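Conserved hypothetical protein (PDB 2FNA) is an archaeal AAA+ ATPase that binds ADP and probably hydrolyses ATP, though its cellular role is not established. Local coordinates at residues V35-K43 against G240-Y248; F222-D231 against F249-L259. All blocks are in the same frame, centred on the assembly; numbering follows the deposited sequence.

Contact 1: V35-K43 against G240-Y248. With ADP (adenosine-5'-diphosphate), chain D.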
loop_
_atom_site.group_PDB
_atom_site.type_symbol
_atom_site.label_atom_id
_atom_site.label_comp_id
_atom_site.label_asym_id
_atom_site.label_seq_id
_atom_site.Cartn_x
_atom_site.Cartn_y
_atom_site.Cartn_z
ATOM N N VAL A 35 -1.721 5.444 6.350
ATOM C CA VAL A 35 -1.447 6.051 5.055
ATOM C C VAL A 35 -2.276 5.282 4.040
ATOM O O VAL A 35 -2.050 4.094 3.802
ATOM C CB VAL A 35 0.070 6.047 4.700
ATOM C CG1 VAL A 35 0.298 6.719 3.338
ATOM C CG2 VAL A 35 0.891 6.833 5.794
ATOM N N LEU A 36 -3.232 5.978 3.447
ATOM C CA LEU A 36 -4.145 5.387 2.483
ATOM C C LEU A 36 -3.932 5.914 1.060
ATOM O O LEU A 36 -3.286 6.934 0.834
ATOM C CB LEU A 36 -5.603 5.648 2.921
ATOM C CG LEU A 36 -5.942 5.322 4.384
ATOM C CD1 LEU A 36 -7.345 5.768 4.743
ATOM C CD2 LEU A 36 -5.799 3.843 4.653
ATOM N N GLY A 37 -4.511 5.197 0.098
ATOM C CA GLY A 37 -4.382 5.544 -1.305
ATOM C C GLY A 37 -4.287 4.297 -2.153
ATOM O O GLY A 37 -3.788 3.281 -1.700
ATOM N N LEU A 38 -4.802 4.368 -3.381
ATOM C CA LEU A 38 -4.657 3.266 -4.322
ATOM C C LEU A 38 -3.201 2.991 -4.576
ATOM O O LEU A 38 -2.323 3.849 -4.345
ATOM C CB LEU A 38 -5.327 3.612 -5.652
ATOM C CG LEU A 38 -6.842 3.815 -5.595
ATOM C CD1 LEU A 38 -7.366 4.590 -6.868
ATOM C CD2 LEU A 38 -7.576 2.525 -5.445
ATOM N N ARG A 39 -2.918 1.804 -5.079
ATOM C CA ARG A 39 -1.606 1.533 -5.562
ATOM C C ARG A 39 -1.085 2.662 -6.428
ATOM O O ARG A 39 -1.814 3.269 -7.207
ATOM C CB ARG A 39 -1.554 0.243 -6.353
ATOM C CG ARG A 39 -1.395 -0.952 -5.527
ATOM C CD ARG A 39 -1.200 -2.173 -6.397
ATOM N NE ARG A 39 -2.015 -3.245 -5.882
ATOM C CZ ARG A 39 -1.754 -3.926 -4.779
ATOM N NH1 ARG A 39 -0.660 -3.673 -4.060
ATOM N NH2 ARG A 39 -2.601 -4.874 -4.396
ATOM N N ARG A 40 0.200 2.936 -6.252
ATOM C CA ARG A 40 0.958 3.882 -7.084
ATOM C C ARG A 40 0.591 5.327 -6.892
ATOM O O ARG A 40 0.848 6.155 -7.777
ATOM C CB ARG A 40 0.865 3.477 -8.557
ATOM C CG ARG A 40 1.681 2.276 -8.846
ATOM C CD ARG A 40 1.370 1.764 -10.230
ATOM N NE ARG A 40 0.080 1.078 -10.318
ATOM C CZ ARG A 40 -0.138 -0.168 -9.918
ATOM N NH1 ARG A 40 0.835 -0.899 -9.378
ATOM N NH2 ARG A 40 -1.332 -0.709 -10.087
ATOM N N THR A 41 0.071 5.654 -5.708
ATOM C CA THR A 41 -0.289 7.035 -5.373
ATOM C C THR A 41 0.792 7.759 -4.536
ATOM O O THR A 41 0.672 8.944 -4.273
ATOM C CB THR A 41 -1.690 7.149 -4.699
ATOM O OG1 THR A 41 -1.780 6.239 -3.609
ATOM C CG2 THR A 41 -2.827 6.852 -5.708
ATOM N N GLY A 42 1.843 7.047 -4.147
ATOM C CA GLY A 42 2.985 7.637 -3.470
ATOM C C GLY A 42 3.085 7.327 -1.997
ATOM O O GLY A 42 3.828 8.012 -1.276
ATOM N N LYS A 43 2.362 6.299 -1.536
ATOM C CA LYS A 43 2.311 6.005 -0.097
ATOM C C LYS A 43 3.706 5.641 0.405
ATOM O O LYS A 43 4.189 6.244 1.346
ATOM C CB LYS A 43 1.305 4.899 0.244
ATOM C CG LYS A 43 -0.153 5.191 -0.102
ATOM C CD LYS A 43 -1.061 4.040 0.295
ATOM C CE LYS A 43 -0.768 2.729 -0.465
ATOM N NZ LYS A 43 -0.971 2.865 -1.922
ATOM N N GLY A 240 -4.175 9.053 -17.422
ATOM C CA GLY A 240 -4.956 9.351 -16.225
ATOM C C GLY A 240 -4.084 9.919 -15.121
ATOM O O GLY A 240 -2.948 10.344 -15.364
ATOM N N GLY A 241 -4.633 9.938 -13.906
ATOM C CA GLY A 241 -4.027 10.658 -12.784
ATOM C C GLY A 241 -3.152 9.871 -11.825
ATOM O O GLY A 241 -2.570 10.445 -10.905
ATOM N N ILE A 242 -3.048 8.562 -11.981
ATOM C CA ILE A 242 -2.231 7.787 -11.036
ATOM C C ILE A 242 -0.769 8.220 -11.119
ATOM O O ILE A 242 -0.161 8.137 -12.187
ATOM C CB ILE A 242 -2.396 6.269 -11.252
ATOM C CG1 ILE A 242 -3.819 5.845 -10.818
ATOM C CG2 ILE A 242 -1.300 5.447 -10.545
ATOM C CD1 ILE A 242 -4.110 5.962 -9.330
ATOM N N PRO A 243 -0.197 8.726 -9.997
ATOM C CA PRO A 243 1.169 9.250 -10.092
ATOM C C PRO A 243 2.208 8.296 -10.662
ATOM O O PRO A 243 3.084 8.729 -11.425
ATOM C CB PRO A 243 1.510 9.631 -8.639
ATOM C CG PRO A 243 0.201 9.979 -8.039
ATOM C CD PRO A 243 -0.776 8.957 -8.665
ATOM N N GLY A 244 2.137 7.034 -10.259
ATOM C CA GLY A 244 3.074 6.014 -10.709
ATOM C C GLY A 244 3.096 5.848 -12.211
ATOM O O GLY A 244 4.168 5.640 -12.801
ATOM N N TRP A 245 1.931 5.938 -12.863
ATOM C CA TRP A 245 1.905 5.766 -14.314
ATOM C C TRP A 245 2.446 7.028 -15.022
ATOM O O TRP A 245 3.130 6.942 -16.056
ATOM C CB TRP A 245 0.505 5.503 -14.830
ATOM C CG TRP A 245 -0.218 4.308 -14.306
ATOM C CD1 TRP A 245 -1.514 4.277 -14.005
ATOM C CD2 TRP A 245 0.285 2.972 -14.084
ATOM N NE1 TRP A 245 -1.878 3.034 -13.600
ATOM C CE2 TRP A 245 -0.795 2.207 -13.637
ATOM C CE3 TRP A 245 1.531 2.353 -14.226
ATOM C CZ2 TRP A 245 -0.685 0.858 -13.318
ATOM C CZ3 TRP A 245 1.644 1.002 -13.902
ATOM C CH2 TRP A 245 0.548 0.273 -13.460
ATOM N N LEU A 246 2.131 8.192 -14.472
ATOM C CA LEU A 246 2.617 9.460 -15.025
ATOM C C LEU A 246 4.138 9.566 -14.904
ATOM O O LEU A 246 4.813 10.106 -15.792
ATOM C CB LEU A 246 1.954 10.630 -14.282
ATOM C CG LEU A 246 0.472 10.816 -14.663
ATOM C CD1 LEU A 246 -0.149 11.831 -13.797
ATOM C CD2 LEU A 246 0.314 11.225 -16.119
ATOM N N THR A 247 4.658 9.062 -13.785
ATOM C CA THR A 247 6.099 8.976 -13.535
ATOM C C THR A 247 6.828 8.112 -14.570
ATOM O O THR A 247 7.859 8.520 -15.076
ATOM C CB THR A 247 6.365 8.390 -12.126
ATOM O OG1 THR A 247 5.732 9.197 -11.138
ATOM C CG2 THR A 247 7.878 8.307 -11.767
ATOM N N TYR A 248 6.321 6.902 -14.812
ATOM C CA TYR A 248 6.870 6.002 -15.810
ATOM C C TYR A 248 6.847 6.661 -17.198
ATOM O O TYR A 248 7.845 6.703 -17.839
ATOM C CB TYR A 248 6.047 4.714 -15.849
ATOM C CG TYR A 248 6.677 3.595 -16.647
ATOM C CD1 TYR A 248 7.604 2.744 -16.055
ATOM C CD2 TYR A 248 6.336 3.370 -17.979
ATOM C CE1 TYR A 248 8.192 1.696 -16.781
ATOM C CE2 TYR A 248 6.925 2.332 -18.700
ATOM C CZ TYR A 248 7.849 1.499 -18.097
ATOM O OH TYR A 248 8.475 0.439 -18.815
HETATM P PB ADP D . 2.465 3.381 -3.487
HETATM O O1B ADP D . 1.304 4.243 -3.105
HETATM O O2B ADP D . 2.052 2.266 -4.443
HETATM O O3B ADP D . 3.370 2.943 -2.385
HETATM P PA ADP D . 4.936 4.605 -4.544
HETATM O O1A ADP D . 5.521 5.444 -3.454
HETATM O O2A ADP D . 5.594 3.292 -4.647
HETATM O O3A ADP D . 3.324 4.397 -4.486
HETATM O "O5'" ADP D . 4.974 5.495 -5.859
HETATM C "C5'" ADP D . 4.672 4.963 -7.161
HETATM C "C4'" ADP D . 5.579 5.608 -8.206
HETATM O "O4'" ADP D . 5.195 6.942 -8.480
HETATM C "C3'" ADP D . 7.021 5.698 -7.812
HETATM O "O3'" ADP D . 7.795 5.679 -9.031
HETATM C "C2'" ADP D . 7.154 7.074 -7.198
HETATM O "O2'" ADP D . 8.469 7.599 -7.305
HETATM C "C1'" ADP D . 6.202 7.848 -8.066
HETATM N N9 ADP D . 5.501 8.947 -7.412
HETATM C C8 ADP D . 4.296 8.866 -6.807
HETATM N N7 ADP D . 3.912 10.068 -6.378
HETATM C C5 ADP D . 4.898 10.942 -6.692
HETATM C C6 ADP D . 5.148 12.392 -6.536
HETATM N N6 ADP D . 4.248 13.175 -5.906
HETATM N N1 ADP D . 6.299 12.916 -7.045
HETATM C C2 ADP D . 7.206 12.158 -7.690
HETATM N N3 ADP D . 7.043 10.837 -7.875
HETATM C C4 ADP D . 5.930 10.204 -7.410
#
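R40 lays its side chain across the W245 indole: CD sits over the six-membered ring, 3.7 Å from its centroid and 12° off the normal, and NE follows over the rim, 3.1 Å from W245 CZ2. The guanidinium is tilted 29° from the ring, R39 CB covers its other face, and a salt bridge from NH1 to E277 on helix 259-282 holds its far end. At the root of the same side chain R40 CB meets I242 CG2 at 3.5 Å, while R40 O accepts from G244 N (2.9 Å). G244 packs so close here that a CB would run into that of R40. R40 belongs to the phosphate-binding loop: G37, G42 and K43 fit a Walker A pattern, the loop that joins strand 32-37 to helix 43-54. R40 N gives its hydrogen to ADP O2B (2.7 Å), and ADP O1B takes both K43 N and, at 2.9 Å, K43 NZ, whose chain, bent at chi3 (-64°), carries NZ to G37 O as well. From the other segment P243 CB lies 3.3 Å from ADP N7. In the outer shell, W245 NE1 is hydrogen-bonded to E349, which fixes the turn of the indole; a serine in place of W245 would probably leave one guanidinium face without its cover and E349 without that donor.

Contact 2: F222-D231 against F249-L259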
loop_
_atom_site.group_PDB
_atom_site.type_symbol
_atom_site.label_atom_id
_atom_site.label_comp_id
_atom_site.label_asym_id
_atom_site.label_seq_id
_atom_site.Cartn_x
_atom_site.Cartn_y
_atom_site.Cartn_z
ATOM N N PHE A 222 9.611 17.951 -16.730
ATOM C CA PHE A 222 10.212 18.374 -18.019
ATOM C C PHE A 222 11.039 19.653 -17.927
ATOM O O PHE A 222 12.151 19.752 -18.513
ATOM C CB PHE A 222 9.114 18.482 -19.087
ATOM C CG PHE A 222 8.494 17.150 -19.447
ATOM C CD1 PHE A 222 9.275 16.001 -19.539
ATOM C CD2 PHE A 222 7.130 17.033 -19.678
ATOM C CE1 PHE A 222 8.714 14.774 -19.877
ATOM C CE2 PHE A 222 6.564 15.818 -20.021
ATOM C CZ PHE A 222 7.348 14.679 -20.107
ATOM N N GLN A 223 10.518 20.632 -17.194
ATOM C CA GLN A 223 11.266 21.845 -16.894
ATOM C C GLN A 223 12.588 21.513 -16.184
ATOM O O GLN A 223 13.663 21.982 -16.580
ATOM C CB GLN A 223 10.386 22.863 -16.131
ATOM C CG GLN A 223 9.214 23.376 -17.038
ATOM C CD GLN A 223 8.477 24.619 -16.513
ATOM O OE1 GLN A 223 8.619 25.000 -15.335
ATOM N NE2 GLN A 223 7.673 25.253 -17.395
ATOM N N GLU A 224 12.523 20.612 -15.226
ATOM C CA GLU A 224 13.715 20.102 -14.559
ATOM C C GLU A 224 14.709 19.353 -15.465
ATOM O O GLU A 224 15.922 19.518 -15.306
ATOM C CB GLU A 224 13.262 19.208 -13.416
ATOM C CG GLU A 224 14.304 18.271 -12.810
ATOM C CD GLU A 224 13.668 17.382 -11.730
ATOM O OE1 GLU A 224 13.071 17.958 -10.771
ATOM O OE2 GLU A 224 13.745 16.131 -11.875
ATOM N N ALA A 225 14.225 18.522 -16.396
ATOM C CA ALA A 225 15.111 17.893 -17.400
ATOM C C ALA A 225 15.644 18.896 -18.430
ATOM O O ALA A 225 16.610 18.618 -19.143
ATOM C CB ALA A 225 14.389 16.740 -18.124
ATOM N N ASP A 226 14.996 20.062 -18.490
ATOM C CA ASP A 226 15.319 21.126 -19.425
ATOM C C ASP A 226 14.985 20.774 -20.866
ATOM O O ASP A 226 15.778 21.037 -21.761
ATOM C CB ASP A 226 16.794 21.537 -19.293
ATOM C CG ASP A 226 17.063 22.931 -19.818
ATOM O OD1 ASP A 226 16.083 23.673 -20.097
ATOM O OD2 ASP A 226 18.259 23.267 -19.942
ATOM N N ILE A 227 13.805 20.204 -21.079
ATOM C CA ILE A 227 13.339 19.837 -22.409
ATOM C C ILE A 227 11.964 20.428 -22.624
ATOM O O ILE A 227 11.245 20.660 -21.657
ATOM C CB ILE A 227 13.263 18.308 -22.601
ATOM C CG1 ILE A 227 12.149 17.691 -21.765
ATOM C CG2 ILE A 227 14.627 17.667 -22.281
ATOM C CD1 ILE A 227 11.407 16.588 -22.461
ATOM N N ASP A 228 11.600 20.676 -23.882
ATOM C CA ASP A 228 10.289 21.255 -24.196
ATOM C C ASP A 228 9.240 20.149 -24.107
ATOM O O ASP A 228 9.550 18.975 -24.285
ATOM C CB ASP A 228 10.279 21.905 -25.593
ATOM C CG ASP A 228 9.236 23.040 -25.719
ATOM O OD1 ASP A 228 8.661 23.467 -24.690
ATOM O OD2 ASP A 228 9.003 23.505 -26.853
ATOM N N PHE A 229 8.014 20.511 -23.766
ATOM C CA PHE A 229 6.896 19.600 -23.890
ATOM C C PHE A 229 5.627 20.418 -24.093
ATOM O O PHE A 229 5.487 21.468 -23.509
ATOM C CB PHE A 229 6.789 18.709 -22.646
ATOM C CG PHE A 229 5.942 17.482 -22.860
ATOM C CD1 PHE A 229 6.499 16.324 -23.397
ATOM C CD2 PHE A 229 4.593 17.477 -22.536
ATOM C CE1 PHE A 229 5.722 15.190 -23.597
ATOM C CE2 PHE A 229 3.824 16.338 -22.720
ATOM C CZ PHE A 229 4.390 15.201 -23.264
ATOM N N LYS A 230 4.729 19.942 -24.948
ATOM C CA LYS A 230 3.487 20.662 -25.278
ATOM C C LYS A 230 2.187 19.886 -24.981
ATOM O O LYS A 230 1.177 20.477 -24.539
ATOM C CB LYS A 230 3.528 21.096 -26.753
ATOM C CG LYS A 230 4.349 22.364 -27.010
ATOM N N ASP A 231 2.239 18.568 -25.156
ATOM C CA ASP A 231 1.046 17.712 -25.179
ATOM C C ASP A 231 0.547 17.194 -23.815
ATOM O O ASP A 231 0.224 16.018 -23.677
ATOM C CB ASP A 231 1.359 16.506 -26.067
ATOM C CG ASP A 231 1.619 16.893 -27.481
ATOM O OD1 ASP A 231 0.652 17.305 -28.155
ATOM O OD2 ASP A 231 2.787 16.777 -27.907
ATOM N N PHE A 249 5.701 7.216 -17.609
ATOM C CA PHE A 249 5.599 7.976 -18.849
ATOM C C PHE A 249 6.673 9.038 -18.943
ATOM O O PHE A 249 7.318 9.178 -19.953
ATOM C CB PHE A 249 4.244 8.686 -18.995
ATOM C CG PHE A 249 4.246 9.701 -20.108
ATOM C CD1 PHE A 249 4.086 9.293 -21.433
ATOM C CD2 PHE A 249 4.469 11.042 -19.851
ATOM C CE1 PHE A 249 4.142 10.190 -22.457
ATOM C CE2 PHE A 249 4.517 11.946 -20.890
ATOM C CZ PHE A 249 4.364 11.510 -22.201
ATOM N N GLY A 250 6.836 9.825 -17.879
ATOM C CA GLY A 250 7.809 10.898 -17.893
ATOM C C GLY A 250 9.195 10.336 -18.089
ATOM O O GLY A 250 9.977 10.868 -18.848
ATOM N N PHE A 251 9.480 9.217 -17.437
ATOM C CA PHE A 251 10.779 8.599 -17.565
ATOM C C PHE A 251 11.004 8.140 -19.016
ATOM O O PHE A 251 12.041 8.447 -19.611
ATOM C CB PHE A 251 10.947 7.423 -16.588
ATOM C CG PHE A 251 12.318 6.785 -16.668
ATOM C CD1 PHE A 251 12.635 5.934 -17.705
ATOM C CD2 PHE A 251 13.293 7.083 -15.736
ATOM C CE1 PHE A 251 13.922 5.388 -17.844
ATOM C CE2 PHE A 251 14.564 6.540 -15.850
ATOM C CZ PHE A 251 14.873 5.677 -16.905
ATOM N N ILE A 252 10.036 7.411 -19.571
ATOM C CA ILE A 252 10.161 6.892 -20.921
ATOM C C ILE A 252 10.261 8.007 -21.936
ATOM O O ILE A 252 11.076 7.938 -22.862
ATOM C CB ILE A 252 8.992 5.941 -21.320
ATOM C CG1 ILE A 252 8.934 4.720 -20.399
ATOM C CG2 ILE A 252 9.158 5.478 -22.749
ATOM C CD1 ILE A 252 10.192 3.914 -20.367
ATOM N N TYR A 253 9.425 9.039 -21.801
ATOM C CA TYR A 253 9.500 10.146 -22.761
ATOM C C TYR A 253 10.859 10.840 -22.717
ATOM O O TYR A 253 11.382 11.243 -23.725
ATOM C CB TYR A 253 8.397 11.189 -22.527
ATOM C CG TYR A 253 8.447 12.245 -23.606
ATOM C CD1 TYR A 253 7.816 12.050 -24.817
ATOM C CD2 TYR A 253 9.174 13.431 -23.425
ATOM C CE1 TYR A 253 7.904 12.994 -25.839
ATOM C CE2 TYR A 253 9.239 14.381 -24.420
ATOM C CZ TYR A 253 8.598 14.158 -25.622
ATOM O OH TYR A 253 8.671 15.091 -26.634
ATOM N N LEU A 254 11.428 11.002 -21.535
ATOM C CA LEU A 254 12.760 11.589 -21.436
ATOM C C LEU A 254 13.788 10.708 -22.105
ATOM O O LEU A 254 14.752 11.168 -22.708
ATOM C CB LEU A 254 13.122 11.816 -19.965
ATOM C CG LEU A 254 12.456 12.991 -19.239
ATOM C CD1 LEU A 254 13.079 13.150 -17.876
ATOM C CD2 LEU A 254 12.576 14.284 -20.008
ATOM N N ASP A 255 13.554 9.419 -22.040
ATOM C CA ASP A 255 14.513 8.487 -22.556
ATOM C C ASP A 255 14.447 8.391 -24.061
ATOM O O ASP A 255 15.451 8.150 -24.699
ATOM C CB ASP A 255 14.272 7.105 -21.952
ATOM C CG ASP A 255 15.413 6.182 -22.211
ATOM O OD1 ASP A 255 16.572 6.594 -21.934
ATOM O OD2 ASP A 255 15.156 5.086 -22.735
ATOM N N ASN A 256 13.260 8.559 -24.627
ATOM C CA ASN A 256 13.110 8.354 -26.034
ATOM C C ASN A 256 12.562 9.565 -26.857
ATOM O O ASN A 256 12.798 9.637 -28.051
ATOM C CB ASN A 256 12.310 7.073 -26.231
ATOM C CG ASN A 256 10.995 7.327 -26.849
ATOM O OD1 ASN A 256 10.129 7.997 -26.251
ATOM N ND2 ASN A 256 10.831 6.849 -28.098
ATOM N N LYS A 257 11.853 10.497 -26.230
ATOM C CA LYS A 257 11.329 11.719 -26.885
ATOM C C LYS A 257 10.336 11.474 -28.026
ATOM O O LYS A 257 10.194 12.312 -28.912
ATOM C CB LYS A 257 12.460 12.601 -27.413
ATOM C CG LYS A 257 13.555 12.904 -26.406
ATOM C CD LYS A 257 13.211 14.058 -25.525
ATOM C CE LYS A 257 14.387 14.409 -24.628
ATOM N NZ LYS A 257 15.583 14.884 -25.382
ATOM N N ASN A 258 9.659 10.335 -28.012
ATOM C CA ASN A 258 8.588 10.058 -28.951
ATOM C C ASN A 258 7.327 9.909 -28.134
ATOM O O ASN A 258 7.220 9.027 -27.298
ATOM C CB ASN A 258 8.863 8.791 -29.762
ATOM C CG ASN A 258 7.866 8.589 -30.886
ATOM O OD1 ASN A 258 6.684 8.370 -30.660
ATOM N ND2 ASN A 258 8.342 8.672 -32.102
ATOM N N LEU A 259 6.372 10.788 -28.375
ATOM C CA LEU A 259 5.168 10.827 -27.584
ATOM C C LEU A 259 4.370 9.539 -27.674
ATOM O O LEU A 259 3.931 9.034 -26.653
ATOM C CB LEU A 259 4.305 12.010 -27.999
ATOM C CG LEU A 259 2.990 12.079 -27.246
ATOM C CD1 LEU A 259 3.248 12.452 -25.808
ATOM C CD2 LEU A 259 2.049 13.085 -27.916
HETATM O O HOH W 1 10.284 17.243 -26.077
#
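F229 points its ring edge into the face of Y253, a T-shaped pair with planes at 90° and centroids 4.8 Å apart. Followed outward, its CB leads to a CG anti to the backbone N (chi1 -163°), which swings the ring across to helix 243-256. CD1 comes first, 3.5 Å from Y253 CE2; CE1 stands over the centre of the tyrosine ring; CZ, the tip, reaches F249 CZ at 3.8 Å and L259 CD1 a little farther on. F222 CE2 lies over the centre of one face of the F229 ring, and F222, F229 and Y253 together form an aromatic cluster. F222 is also a knob from the end of helix 211-225, set in the hole formed by F249, G250, Y253 and L254. Just beyond it that helix stops in a Schellman motif at D226, and the extended chain that follows brings I227 against the same neighbours: its CD1 lies 3.6 Å from L254 CD2 and at the edge of the Y253 ring. L254 CD2 also touches A225 CB at 3.6 Å. At the outer end of Y253, a water donates to D228 O (2.6 Å) and lies 2.7 Å from Y253 OH, bridging the two segments.

Helix 243-256 serves both contacts: its first turns, in G240-Y248, face the P-loop and ADP, and its later turns, in F249-L259, face the end of helix 211-225. The centres of contact 1 and contact 2 lie about 19 Å apart, and F249 follows Y248 directly in the chain. Contact 1 is buried and holds nine residues of the nucleotide pocket; its centre lies about 10 Å from that of the chain. The centre of contact 2, which is partly buried, lies about 28 Å from it, with the nearest atoms of G250 and ADP about 10 Å apart. Helix 259-282 packs beside both, touching W245 in one and F249 in the other, while L246 and T247 rest on F217 of helix 211-225.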